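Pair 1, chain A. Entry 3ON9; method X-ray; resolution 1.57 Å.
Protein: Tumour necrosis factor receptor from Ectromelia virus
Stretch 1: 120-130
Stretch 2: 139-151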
# COMPACT_ATOMS: atom_id res chain seq x y z
N LEU A 120 -14.30 7.70 -0.56
CA LEU A 120 -14.09 6.74 -1.66
C LEU A 120 -15.26 5.78 -1.84
O LEU A 120 -15.75 5.21 -0.87
CB LEU A 120 -12.81 5.93 -1.45
CG LEU A 120 -11.51 6.74 -1.41
CD1 LEU A 120 -10.34 5.80 -1.15
CD2 LEU A 120 -11.31 7.51 -2.71
N SER A 121 -15.68 5.60 -3.09
CA SER A 121 -16.67 4.58 -3.42
C SER A 121 -16.01 3.21 -3.58
O SER A 121 -16.64 2.18 -3.35
CB SER A 121 -17.44 4.96 -4.68
OG SER A 121 -16.62 4.93 -5.82
N ASN A 122 -14.73 3.19 -3.97
CA ASN A 122 -13.98 1.94 -4.06
C ASN A 122 -12.58 2.15 -3.52
O ASN A 122 -11.91 3.11 -3.90
CB ASN A 122 -13.83 1.45 -5.52
CG ASN A 122 -15.14 1.39 -6.27
OD1 ASN A 122 -15.76 2.42 -6.56
ND2 ASN A 122 -15.56 0.18 -6.64
N LEU A 123 -12.14 1.25 -2.65
CA LEU A 123 -10.78 1.30 -2.10
C LEU A 123 -10.27 -0.12 -2.06
O LEU A 123 -10.87 -0.98 -1.41
CB LEU A 123 -10.80 1.89 -0.69
CG LEU A 123 -9.52 1.80 0.14
CD1 LEU A 123 -8.33 2.44 -0.62
CD2 LEU A 123 -9.69 2.44 1.51
N ASP A 124 -9.16 -0.38 -2.75
CA ASP A 124 -8.52 -1.69 -2.74
C ASP A 124 -7.11 -1.51 -2.19
O ASP A 124 -6.41 -0.57 -2.58
CB ASP A 124 -8.41 -2.26 -4.16
CG ASP A 124 -9.75 -2.39 -4.86
OD1 ASP A 124 -10.71 -2.87 -4.24
OD2 ASP A 124 -9.81 -2.01 -6.04
N VAL A 125 -6.70 -2.41 -1.31
CA VAL A 125 -5.34 -2.41 -0.81
C VAL A 125 -4.75 -3.81 -0.97
O VAL A 125 -5.41 -4.81 -0.69
CB VAL A 125 -5.30 -2.01 0.67
CG1 VAL A 125 -3.90 -2.17 1.24
CG2 VAL A 125 -5.77 -0.57 0.80
N TYR A 126 -3.51 -3.87 -1.46
CA TYR A 126 -2.76 -5.12 -1.46
C TYR A 126 -1.43 -4.91 -0.77
O TYR A 126 -0.69 -3.99 -1.09
CB TYR A 126 -2.51 -5.61 -2.89
CG TYR A 126 -3.74 -5.65 -3.76
CD1 TYR A 126 -4.56 -6.79 -3.81
CD2 TYR A 126 -4.09 -4.56 -4.54
CE1 TYR A 126 -5.70 -6.81 -4.62
CE2 TYR A 126 -5.22 -4.58 -5.34
CZ TYR A 126 -6.01 -5.70 -5.38
OH TYR A 126 -7.13 -5.68 -6.20
N ILE A 127 -1.14 -5.78 0.19
CA ILE A 127 0.18 -5.80 0.83
C ILE A 127 0.78 -7.15 0.48
O ILE A 127 0.24 -8.19 0.85
CB ILE A 127 0.06 -5.64 2.34
CG1 ILE A 127 -0.63 -4.31 2.65
CG2 ILE A 127 1.47 -5.67 2.98
CD1 ILE A 127 -1.02 -4.14 4.10
N VAL A 128 1.90 -7.12 -0.24
CA VAL A 128 2.43 -8.33 -0.86
C VAL A 128 3.87 -8.55 -0.43
O VAL A 128 4.73 -7.70 -0.66
CB VAL A 128 2.35 -8.23 -2.39
CG1 VAL A 128 2.89 -9.50 -3.04
CG2 VAL A 128 0.91 -7.98 -2.82
N TYR A 129 4.10 -9.68 0.22
CA TYR A 129 5.43 -10.05 0.65
C TYR A 129 5.94 -11.16 -0.25
O TYR A 129 5.26 -12.19 -0.44
CB TYR A 129 5.39 -10.56 2.09
CG TYR A 129 4.71 -9.66 3.09
CD1 TYR A 129 5.46 -8.83 3.91
CD2 TYR A 129 3.32 -9.64 3.23
CE1 TYR A 129 4.86 -8.02 4.84
CE2 TYR A 129 2.71 -8.83 4.17
CZ TYR A 129 3.49 -8.02 4.97
OH TYR A 129 2.91 -7.22 5.93
N ALA A 130 7.13 -10.97 -0.80
CA ALA A 130 7.72 -11.97 -1.68
C ALA A 130 9.18 -12.25 -1.38
O ALA A 130 9.95 -11.33 -1.14
CB ALA A 130 7.57 -11.54 -3.15
N MET A 139 4.24 -16.14 -3.00
CA MET A 139 4.11 -14.82 -2.37
C MET A 139 2.90 -14.81 -1.42
O MET A 139 1.94 -15.55 -1.64
CB MET A 139 3.92 -13.73 -3.43
CG MET A 139 5.02 -13.61 -4.46
SD MET A 139 4.87 -12.11 -5.45
CE MET A 139 3.12 -12.10 -5.82
N ASP A 140 2.94 -13.98 -0.38
CA ASP A 140 1.76 -13.74 0.45
C ASP A 140 1.10 -12.46 -0.06
O ASP A 140 1.74 -11.41 -0.15
CB ASP A 140 2.15 -13.53 1.92
CG ASP A 140 2.45 -14.81 2.65
OD1 ASP A 140 2.01 -15.89 2.19
OD2 ASP A 140 3.12 -14.74 3.70
N VAL A 141 -0.17 -12.57 -0.42
CA VAL A 141 -0.95 -11.44 -0.91
C VAL A 141 -2.06 -11.14 0.07
O VAL A 141 -3.02 -11.91 0.19
CB VAL A 141 -1.56 -11.72 -2.30
CG1 VAL A 141 -2.44 -10.54 -2.73
CG2 VAL A 141 -0.47 -11.98 -3.32
N VAL A 142 -1.94 -10.02 0.78
CA VAL A 142 -2.98 -9.61 1.73
C VAL A 142 -3.87 -8.58 1.04
O VAL A 142 -3.42 -7.48 0.73
CB VAL A 142 -2.38 -9.01 3.02
CG1 VAL A 142 -3.48 -8.85 4.06
CG2 VAL A 142 -1.25 -9.89 3.57
N ALA A 143 -5.12 -8.95 0.77
CA ALA A 143 -6.00 -8.11 -0.05
C ALA A 143 -7.19 -7.56 0.72
O ALA A 143 -7.78 -8.25 1.55
CB ALA A 143 -6.48 -8.88 -1.30
N TYR A 144 -7.51 -6.29 0.47
CA TYR A 144 -8.64 -5.62 1.11
C TYR A 144 -9.46 -4.91 0.04
O TYR A 144 -8.90 -4.32 -0.88
CB TYR A 144 -8.17 -4.56 2.11
CG TYR A 144 -7.17 -5.01 3.15
CD1 TYR A 144 -7.55 -5.18 4.47
CD2 TYR A 144 -5.83 -5.22 2.81
CE1 TYR A 144 -6.63 -5.58 5.43
CE2 TYR A 144 -4.91 -5.61 3.77
CZ TYR A 144 -5.32 -5.78 5.08
OH TYR A 144 -4.42 -6.17 6.04
N HIS A 145 -10.78 -4.96 0.17
CA HIS A 145 -11.67 -4.27 -0.76
C HIS A 145 -12.90 -3.72 -0.05
O HIS A 145 -13.58 -4.46 0.65
CB HIS A 145 -12.16 -5.25 -1.85
CG HIS A 145 -11.06 -6.00 -2.53
ND1 HIS A 145 -10.16 -5.40 -3.38
CD2 HIS A 145 -10.73 -7.32 -2.49
CE1 HIS A 145 -9.31 -6.31 -3.82
NE2 HIS A 145 -9.63 -7.48 -3.30
N THR A 146 -13.19 -2.43 -0.23
CA THR A 146 -14.41 -1.85 0.35
C THR A 146 -15.64 -2.06 -0.51
O THR A 146 -16.77 -2.01 -0.01
CB THR A 146 -14.27 -0.35 0.63
OG1 THR A 146 -14.09 0.37 -0.60
CG2 THR A 146 -13.08 -0.08 1.55
N SER A 147 -15.43 -2.28 -1.80
CA SER A 147 -16.52 -2.43 -2.75
C SER A 147 -16.04 -3.27 -3.92
O SER A 147 -15.20 -4.16 -3.75
CB SER A 147 -17.01 -1.06 -3.21
OG SER A 147 -18.21 -1.15 -3.97
N TYR A 148 -16.58 -3.00 -5.11
CA TYR A 148 -16.14 -3.70 -6.31
C TYR A 148 -14.66 -3.46 -6.52
O TYR A 148 -14.15 -2.36 -6.25
CB TYR A 148 -16.94 -3.26 -7.54
CG TYR A 148 -18.42 -3.53 -7.41
CD1 TYR A 148 -18.91 -4.82 -7.48
CD2 TYR A 148 -19.31 -2.49 -7.22
CE1 TYR A 148 -20.27 -5.08 -7.36
CE2 TYR A 148 -20.67 -2.73 -7.12
CZ TYR A 148 -21.14 -4.03 -7.18
OH TYR A 148 -22.50 -4.26 -7.07
N ILE A 149 -13.97 -4.49 -6.99
CA ILE A 149 -12.53 -4.44 -7.19
C ILE A 149 -12.17 -3.68 -8.46
O ILE A 149 -12.62 -4.02 -9.55
CB ILE A 149 -11.94 -5.86 -7.26
CG1 ILE A 149 -12.31 -6.63 -5.99
CG2 ILE A 149 -10.43 -5.80 -7.46
CD1 ILE A 149 -11.88 -8.08 -6.02
N LEU A 150 -11.35 -2.64 -8.30
CA LEU A 150 -10.96 -1.77 -9.41
C LEU A 150 -9.95 -2.44 -10.34
O LEU A 150 -9.02 -3.11 -9.89
CB LEU A 150 -10.35 -0.48 -8.86
CG LEU A 150 -11.29 0.37 -8.01
CD1 LEU A 150 -10.50 1.44 -7.23
CD2 LEU A 150 -12.40 0.98 -8.89
N ASN A 151 -10.15 -2.23 -11.64
CA ASN A 151 -9.14 -2.63 -12.62
C ASN A 151 -8.26 -1.44 -12.94
O ASN A 151 -8.73 -0.44 -13.51
CB ASN A 151 -9.82 -3.15 -13.90
CG ASN A 151 -8.83 -3.67 -14.92
OD1 ASN A 151 -7.62 -3.72 -14.66
ND2 ASN A 151 -9.34 -4.05 -16.09
O HOH W 1 -15.28 2.63 0.03
O HOH W 2 -18.96 1.14 -5.37
O HOH W 3 -13.15 -1.63 -3.73
O HOH W 4 -7.77 -2.98 -7.44

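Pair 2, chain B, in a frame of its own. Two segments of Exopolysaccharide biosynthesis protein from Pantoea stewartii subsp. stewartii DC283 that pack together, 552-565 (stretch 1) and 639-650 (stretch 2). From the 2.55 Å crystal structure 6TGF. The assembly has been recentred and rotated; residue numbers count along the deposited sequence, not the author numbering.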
# COMPACT_ATOMS: atom_id res chain seq x y z
N SER B 552 32.16 -25.33 -6.14
CA SER B 552 31.72 -25.91 -7.43
C SER B 552 30.81 -27.11 -7.15
O SER B 552 31.30 -28.17 -6.75
CB SER B 552 32.90 -26.30 -8.28
OG SER B 552 33.97 -25.38 -8.10
N PRO B 553 29.47 -26.99 -7.32
CA PRO B 553 28.55 -28.08 -6.97
C PRO B 553 28.62 -29.32 -7.87
O PRO B 553 28.21 -30.37 -7.41
CB PRO B 553 27.16 -27.43 -7.09
CG PRO B 553 27.36 -26.29 -8.06
CD PRO B 553 28.77 -25.79 -7.81
N THR B 554 29.11 -29.18 -9.11
CA THR B 554 29.16 -30.26 -10.14
C THR B 554 30.59 -30.45 -10.65
O THR B 554 31.30 -29.43 -10.81
CB THR B 554 28.22 -29.95 -11.31
OG1 THR B 554 27.00 -29.42 -10.79
CG2 THR B 554 27.92 -31.16 -12.17
N VAL B 555 30.99 -31.70 -10.92
CA VAL B 555 32.27 -32.06 -11.59
C VAL B 555 32.28 -31.41 -12.98
O VAL B 555 31.28 -31.59 -13.71
CB VAL B 555 32.46 -33.59 -11.67
CG1 VAL B 555 33.58 -33.98 -12.63
CG2 VAL B 555 32.70 -34.20 -10.30
N GLY B 556 33.36 -30.70 -13.32
CA GLY B 556 33.55 -30.06 -14.63
C GLY B 556 33.14 -28.59 -14.63
O GLY B 556 33.29 -27.95 -15.69
N ASP B 557 32.65 -28.07 -13.50
CA ASP B 557 32.25 -26.65 -13.33
C ASP B 557 33.48 -25.76 -13.54
O ASP B 557 34.50 -26.01 -12.86
CB ASP B 557 31.62 -26.40 -11.96
CG ASP B 557 30.17 -26.84 -11.84
OD1 ASP B 557 29.55 -27.11 -12.89
OD2 ASP B 557 29.67 -26.91 -10.70
N SER B 558 33.39 -24.78 -14.44
CA SER B 558 34.49 -23.85 -14.82
C SER B 558 34.26 -22.48 -14.17
O SER B 558 33.12 -21.99 -14.22
CB SER B 558 34.62 -23.73 -16.31
OG SER B 558 35.33 -24.84 -16.85
N TRP B 559 35.32 -21.90 -13.60
CA TRP B 559 35.39 -20.50 -13.10
C TRP B 559 36.48 -19.75 -13.88
O TRP B 559 37.53 -20.36 -14.16
CB TRP B 559 35.70 -20.46 -11.60
CG TRP B 559 34.68 -21.11 -10.72
CD1 TRP B 559 34.62 -22.42 -10.36
CD2 TRP B 559 33.58 -20.46 -10.05
NE1 TRP B 559 33.55 -22.64 -9.53
CE2 TRP B 559 32.89 -21.46 -9.33
CE3 TRP B 559 33.10 -19.15 -10.01
CZ2 TRP B 559 31.76 -21.18 -8.56
CZ3 TRP B 559 31.97 -18.87 -9.26
CH2 TRP B 559 31.32 -19.88 -8.55
N GLU B 560 36.23 -18.48 -14.22
CA GLU B 560 37.26 -17.54 -14.73
C GLU B 560 37.22 -16.27 -13.87
O GLU B 560 36.25 -15.50 -14.00
CB GLU B 560 37.03 -17.21 -16.21
CG GLU B 560 38.10 -16.30 -16.80
CD GLU B 560 37.89 -15.94 -18.26
OE1 GLU B 560 38.57 -16.52 -19.11
OE2 GLU B 560 37.04 -15.07 -18.53
N ILE B 561 38.24 -16.08 -13.03
CA ILE B 561 38.43 -14.85 -12.20
C ILE B 561 39.29 -13.87 -12.99
O ILE B 561 40.50 -14.13 -13.15
CB ILE B 561 39.07 -15.19 -10.84
CG1 ILE B 561 38.17 -16.10 -9.99
CG2 ILE B 561 39.45 -13.93 -10.08
CD1 ILE B 561 38.90 -16.82 -8.88
N GLU B 562 38.67 -12.78 -13.48
CA GLU B 562 39.37 -11.66 -14.15
C GLU B 562 39.82 -10.66 -13.08
O GLU B 562 38.95 -10.05 -12.44
CB GLU B 562 38.44 -10.98 -15.17
CG GLU B 562 39.05 -9.76 -15.83
CD GLU B 562 38.10 -9.01 -16.75
OE1 GLU B 562 38.51 -7.96 -17.28
OE2 GLU B 562 36.96 -9.47 -16.93
N VAL B 563 41.14 -10.51 -12.90
CA VAL B 563 41.76 -9.42 -12.09
C VAL B 563 41.98 -8.23 -13.02
O VAL B 563 43.05 -8.16 -13.65
CB VAL B 563 43.07 -9.87 -11.41
CG1 VAL B 563 43.68 -8.77 -10.57
CG2 VAL B 563 42.87 -11.13 -10.57
N PHE B 564 40.97 -7.36 -13.13
CA PHE B 564 40.99 -6.15 -14.00
C PHE B 564 41.77 -5.04 -13.29
O PHE B 564 41.62 -4.88 -12.07
CB PHE B 564 39.57 -5.70 -14.33
CG PHE B 564 39.50 -4.45 -15.17
CD1 PHE B 564 39.87 -4.48 -16.51
CD2 PHE B 564 39.10 -3.24 -14.63
CE1 PHE B 564 39.83 -3.34 -17.29
CE2 PHE B 564 39.05 -2.09 -15.41
CZ PHE B 564 39.42 -2.14 -16.74
N GLY B 565 42.56 -4.28 -14.06
CA GLY B 565 43.50 -3.26 -13.57
C GLY B 565 44.93 -3.64 -13.91
O GLY B 565 45.12 -4.72 -14.48
N SER B 639 44.77 -0.30 -7.79
CA SER B 639 43.35 -0.73 -7.76
C SER B 639 43.11 -1.85 -8.78
O SER B 639 43.25 -1.59 -9.99
CB SER B 639 42.43 0.43 -8.01
OG SER B 639 42.75 1.09 -9.22
N ALA B 640 42.78 -3.06 -8.30
CA ALA B 640 42.48 -4.25 -9.12
C ALA B 640 41.08 -4.76 -8.78
O ALA B 640 40.86 -5.16 -7.62
CB ALA B 640 43.53 -5.31 -8.89
N ALA B 641 40.17 -4.75 -9.77
CA ALA B 641 38.76 -5.18 -9.65
C ALA B 641 38.65 -6.68 -9.97
O ALA B 641 39.12 -7.08 -11.06
CB ALA B 641 37.88 -4.35 -10.56
N ILE B 642 38.08 -7.46 -9.06
CA ILE B 642 37.84 -8.93 -9.23
C ILE B 642 36.47 -9.10 -9.88
O ILE B 642 35.46 -8.67 -9.28
CB ILE B 642 37.97 -9.69 -7.90
CG1 ILE B 642 39.43 -9.96 -7.50
CG2 ILE B 642 37.19 -11.00 -7.94
CD1 ILE B 642 40.36 -8.78 -7.67
N MET B 643 36.43 -9.71 -11.07
CA MET B 643 35.20 -9.97 -11.86
C MET B 643 35.24 -11.41 -12.36
O MET B 643 36.30 -11.84 -12.85
CB MET B 643 35.09 -8.98 -13.02
CG MET B 643 35.06 -7.53 -12.55
SD MET B 643 34.97 -6.30 -13.87
CE MET B 643 36.38 -6.76 -14.85
N ILE B 644 34.13 -12.15 -12.21
CA ILE B 644 34.09 -13.64 -12.31
C ILE B 644 33.02 -14.07 -13.31
O ILE B 644 31.94 -13.44 -13.34
CB ILE B 644 33.86 -14.26 -10.91
CG1 ILE B 644 34.88 -13.73 -9.89
CG2 ILE B 644 33.87 -15.78 -10.99
CD1 ILE B 644 34.66 -14.22 -8.47
N LYS B 645 33.33 -15.09 -14.11
CA LYS B 645 32.38 -15.86 -14.95
C LYS B 645 32.38 -17.31 -14.46
O LYS B 645 33.44 -17.76 -13.97
CB LYS B 645 32.77 -15.78 -16.43
CG LYS B 645 32.64 -14.39 -17.05
CD LYS B 645 33.33 -14.27 -18.39
CE LYS B 645 33.13 -12.91 -19.02
NZ LYS B 645 33.40 -12.93 -20.48
N SER B 646 31.26 -18.02 -14.58
CA SER B 646 31.08 -19.40 -14.04
C SER B 646 30.06 -20.19 -14.87
O SER B 646 29.08 -19.58 -15.35
CB SER B 646 30.66 -19.34 -12.59
OG SER B 646 30.69 -20.64 -12.01
N THR B 647 30.30 -21.49 -15.02
CA THR B 647 29.37 -22.49 -15.63
C THR B 647 28.55 -23.17 -14.53
O THR B 647 27.62 -23.92 -14.87
CB THR B 647 30.14 -23.55 -16.44
OG1 THR B 647 30.82 -24.41 -15.53
CG2 THR B 647 31.12 -22.94 -17.41
N ALA B 648 28.90 -22.92 -13.26
CA ALA B 648 28.29 -23.55 -12.06
C ALA B 648 26.82 -23.11 -11.94
O ALA B 648 26.49 -21.97 -12.32
CB ALA B 648 29.08 -23.18 -10.83
N LYS B 649 25.97 -24.01 -11.42
CA LYS B 649 24.51 -23.79 -11.24
C LYS B 649 24.31 -22.83 -10.06
O LYS B 649 24.88 -23.09 -8.98
CB LYS B 649 23.81 -25.13 -11.01
CG LYS B 649 23.96 -26.13 -12.14
CD LYS B 649 23.98 -27.58 -11.70
CE LYS B 649 22.63 -28.25 -11.72
NZ LYS B 649 22.73 -29.70 -11.43
N ASP B 650 23.53 -21.76 -10.27
CA ASP B 650 23.25 -20.71 -9.25
C ASP B 650 22.01 -21.11 -8.45
O ASP B 650 21.49 -22.22 -8.68
CB ASP B 650 23.14 -19.33 -9.91
CG ASP B 650 21.91 -19.14 -10.77
OD1 ASP B 650 21.20 -20.13 -11.03
OD2 ASP B 650 21.67 -17.99 -11.20
O HOH W 5 27.07 -26.81 -11.53
O HOH W 6 36.34 -12.66 -20.28

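Both pairs are two-stranded antiparallel ladders, and the N, CA and C atoms of 14 central residues superpose with an RMSD of 0.7 Å. The strand directions differ by 173° in pair 1 and 159° in pair 2. Matching runs from N122(A) to V128(A) on D557(B) to V563(B), and from D140(A) to S147(A) on A641(B) to A648(B). Hydrogen-bonded and non-hydrogen-bonded pairs alternate in the same register: V125(A) N to Y144(A) O is 2.9 Å, and E560(B) N to K645(B) O is also 2.9 Å.

The closest likeness lies where the second strand ends. T146(A) and T647(B) both take the p rotamer, which brings the hydroxyl back to the first strand. L123(A) N donates to T146(A) OG1 at 3.0 Å, and S558(B) N to T647(B) OG1 at 2.8 Å; in return T146(A) N reaches L123(A) O and T647(B) N reaches S558(B) O, each at 3.0 Å. Threonine suits this place because its short side chain supplies the acceptor that a backbone carbonyl supplies further along the ladder.

Beside it the chemistry diverges. In pair 1, D124(A) is an anchor for polar groups: OD1 accepts from H145(A) ND1 at 2.7 Å, and OD2 from the backbone L150(A) N at 2.8 Å, so one carboxylate ties the first strand both to the second strand, at H145(A), and to the loop that follows it, at L150(A). Its match, W559(B), instead offers a broad apolar surface. S646(B), the match of H145(A), is small enough for its CB to lie over the six-membered ring, 3.8 Å from the W559(B) centroid, while W559(B) CZ2 meets A648(B) CB at 4.0 Å.

Further along this face, Y126(A) lies against a small partner, its CD1 3.8 Å from A143(A) CB. The matching I561(B) and I644(B) share the space between two branched chains, with I561(B) CG1 to I644(B) CG1 at 4.1 Å.

On the opposite face, V125(A) CB packs against Y144(A) CD2 at 3.9 Å, and I127(A) CB faces V142(A) CB at 4.2 Å; the valines, the isoleucine and the tyrosine ring carbons give this face apolar contacts. Pair 2 has E560(B) and K645(B) at the first two positions, bridged by water 6, which donates to E560(B) OE2 at 3.1 Å and accepts from K645(B) NZ at 3.0 Å. At the next pair, flexible M643(B) lays its CE 3.4 Å from E562(B) CD and also 3.4 Å from F564(B) CB, while both E562(B) carboxylate oxygens are hydrogen-bonded elsewhere in the structure.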